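Local coordinates for conserved hypothetical protein yffB (Pseudomonas aeruginosa, PDB 1RW1) that probably acts as a glutathione-dependent thiol reductase of the ArsC family, built on a thioredoxin fold, at residues E40-W45 with S87-P92. Numbering follows the deposited sequence. Where two conformers were deposited one is given.
Sequences EHLRRW and SMIKRP
The indole of Trp45 meets Ile89 obliquely, its CZ3 lying 4.1 Å from Ile89 CG2, while one face of the same ring carries the carbonyl oxygen of His41, 3.3 Å above the plane and off toward the rim. Tyr5 packs against the indole edge-to-face, and NE1 is hydrogen-bonded to Glu95. One turn back on the helix, one face of the His41 imidazole takes Arg44 NH2 and Glu40 OE1. At the edge of the Arg44 guanidinium, in plane, lie Glu40 CD and His41 NE2. Arg44 holds Glu40 in a salt bridge: NE to OE2 is 2.9 Å, with OE2 close to the guanidinium plane but met from above the carboxylate plane, and NH2 adds a weak bond to OE1.

From the loop, Ile89 works with both branches. With CG1 anti to its own carbonyl carbon (chi1 -56°), CD1 reaches Leu42 CD2 at 3.8 Å, and CG2 is left for the indole. The contact is small, purely apolar and buried. It packs helix 39-49 against the loop after helix 75-84, which goes on through the cis-proline characteristic of thioredoxin folds, Pro92, into strand 93-95. Helix 75-84 touches both partners, Ile79 against Leu42 and Met82 against Ile89.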
loop_
_atom_site.group_PDB
_atom_site.type_symbol
_atom_site.label_atom_id
_atom_site.label_comp_id
_atom_site.label_asym_id
_atom_site.label_seq_id
_atom_site.Cartn_x
_atom_site.Cartn_y
_atom_site.Cartn_z
ATOM N N GLU A 40 10.521 4.667 -6.685
ATOM C CA GLU A 40 9.705 5.105 -7.785
ATOM C C GLU A 40 8.224 4.849 -7.500
ATOM O O GLU A 40 7.372 5.720 -7.714
ATOM C CB GLU A 40 10.187 4.460 -9.092
ATOM C CG GLU A 40 9.509 5.025 -10.323
ATOM C CD GLU A 40 8.172 4.388 -10.628
ATOM O OE1 GLU A 40 7.885 3.294 -10.127
ATOM O OE2 GLU A 40 7.384 4.989 -11.374
ATOM N N HIS A 41 7.901 3.673 -6.974
ATOM C CA HIS A 41 6.529 3.368 -6.601
ATOM C C HIS A 41 6.048 4.288 -5.503
ATOM O O HIS A 41 4.962 4.849 -5.567
ATOM C CB HIS A 41 6.437 1.925 -6.094
ATOM C CG HIS A 41 6.255 0.949 -7.174
ATOM N ND1 HIS A 41 7.286 0.344 -7.844
ATOM C CD2 HIS A 41 5.105 0.480 -7.710
ATOM C CE1 HIS A 41 6.754 -0.516 -8.712
ATOM N NE2 HIS A 41 5.437 -0.412 -8.680
ATOM N N LEU A 42 6.841 4.402 -4.442
ATOM C CA LEU A 42 6.427 5.184 -3.293
ATOM C C LEU A 42 6.186 6.642 -3.645
ATOM O O LEU A 42 5.231 7.262 -3.146
ATOM C CB LEU A 42 7.434 5.074 -2.165
ATOM C CG LEU A 42 7.594 3.660 -1.596
ATOM C CD1 LEU A 42 8.802 3.599 -0.705
ATOM C CD2 LEU A 42 6.349 3.247 -0.832
ATOM N N ARG A 43 7.029 7.214 -4.493
ATOM C CA ARG A 43 6.831 8.596 -4.927
ATOM C C ARG A 43 5.526 8.771 -5.677
ATOM O O ARG A 43 4.831 9.769 -5.483
ATOM C CB ARG A 43 7.984 9.036 -5.824
ATOM C CG ARG A 43 9.250 9.304 -5.093
ATOM C CD ARG A 43 10.444 9.451 -6.003
ATOM N NE ARG A 43 11.576 9.942 -5.223
ATOM C CZ ARG A 43 12.852 9.728 -5.517
ATOM N NH1 ARG A 43 13.184 9.016 -6.585
ATOM N NH2 ARG A 43 13.802 10.227 -4.733
ATOM N N ARG A 44 5.207 7.837 -6.570
ATOM C CA ARG A 44 3.965 7.920 -7.324
ATOM C C ARG A 44 2.743 7.801 -6.410
ATOM O O ARG A 44 1.772 8.554 -6.551
ATOM C CB ARG A 44 3.934 6.824 -8.380
ATOM C CG ARG A 44 4.503 7.172 -9.707
ATOM C CD ARG A 44 4.062 6.180 -10.750
ATOM N NE ARG A 44 4.647 4.865 -10.528
ATOM C CZ ARG A 44 3.969 3.793 -10.139
ATOM N NH1 ARG A 44 2.659 3.851 -9.928
ATOM N NH2 ARG A 44 4.610 2.662 -9.951
ATOM N N TRP A 45 2.775 6.845 -5.484
ATOM C CA TRP A 45 1.626 6.650 -4.615
ATOM C C TRP A 45 1.421 7.864 -3.718
ATOM O O TRP A 45 0.294 8.324 -3.510
ATOM C CB TRP A 45 1.828 5.397 -3.774
ATOM C CG TRP A 45 1.935 4.128 -4.556
ATOM C CD1 TRP A 45 1.559 3.898 -5.848
ATOM C CD2 TRP A 45 2.480 2.902 -4.072
ATOM N NE1 TRP A 45 1.823 2.587 -6.185
ATOM C CE2 TRP A 45 2.379 1.952 -5.104
ATOM C CE3 TRP A 45 3.009 2.498 -2.836
ATOM C CZ2 TRP A 45 2.814 0.636 -4.939
ATOM C CZ3 TRP A 45 3.432 1.205 -2.680
ATOM C CH2 TRP A 45 3.327 0.283 -3.723
ATOM N N SER A 87 6.797 -2.935 5.619
ATOM C CA SER A 87 5.714 -3.220 6.555
ATOM C C SER A 87 4.898 -1.994 6.893
ATOM O O SER A 87 3.720 -2.152 7.253
ATOM C CB SER A 87 6.289 -3.855 7.824
ATOM O OG SER A 87 5.364 -3.961 8.879
HETATM N N MSE A 88 5.486 -0.805 6.821
HETATM C CA MSE A 88 4.830 0.464 7.133
HETATM C C MSE A 88 3.932 0.991 6.044
HETATM O O MSE A 88 3.299 2.015 6.239
HETATM C CB MSE A 88 5.879 1.535 7.470
HETATM C CG MSE A 88 6.514 1.222 8.809
HETATM SE SE MSE A 88 7.342 2.714 9.658
HETATM C CE MSE A 88 7.255 3.804 8.058
ATOM N N ILE A 89 3.924 0.375 4.865
ATOM C CA ILE A 89 3.054 0.827 3.779
ATOM C C ILE A 89 1.634 0.318 4.019
ATOM O O ILE A 89 1.435 -0.860 4.299
ATOM C CB ILE A 89 3.570 0.320 2.418
ATOM C CG1 ILE A 89 5.027 0.749 2.190
ATOM C CG2 ILE A 89 2.692 0.828 1.295
ATOM C CD1 ILE A 89 5.702 -0.030 1.078
ATOM N N LYS A 90 0.639 1.190 3.906
ATOM C CA LYS A 90 -0.744 0.759 4.016
ATOM C C LYS A 90 -1.048 -0.289 2.943
ATOM O O LYS A 90 -0.578 -0.200 1.811
ATOM C CB LYS A 90 -1.683 1.949 3.870
ATOM C CG LYS A 90 -1.878 2.743 5.135
ATOM C CD LYS A 90 -3.278 3.334 5.249
ATOM C CE LYS A 90 -3.399 4.321 6.410
ATOM N NZ LYS A 90 -2.549 5.492 6.170
ATOM N N ARG A 91 -1.872 -1.256 3.321
ATOM C CA ARG A 91 -2.238 -2.377 2.439
ATOM C C ARG A 91 -3.744 -2.342 2.150
ATOM O O ARG A 91 -4.547 -2.003 3.040
ATOM C CB ARG A 91 -1.797 -3.709 3.013
ATOM C CG ARG A 91 -0.290 -3.811 3.142
ATOM C CD ARG A 91 0.164 -5.182 3.540
ATOM N NE ARG A 91 -0.217 -5.590 4.880
ATOM C CZ ARG A 91 0.588 -5.565 5.934
ATOM N NH1 ARG A 91 1.814 -5.070 5.876
ATOM N NH2 ARG A 91 0.146 -6.067 7.071
ATOM N N PRO A 92 -4.124 -2.949 1.031
ATOM C CA PRO A 92 -3.309 -3.051 -0.177
ATOM C C PRO A 92 -3.033 -1.725 -0.830
ATOM O O PRO A 92 -3.608 -0.712 -0.448
ATOM C CB PRO A 92 -4.189 -3.907 -1.124
ATOM C CG PRO A 92 -5.406 -4.296 -0.332
ATOM C CD PRO A 92 -5.526 -3.230 0.713
#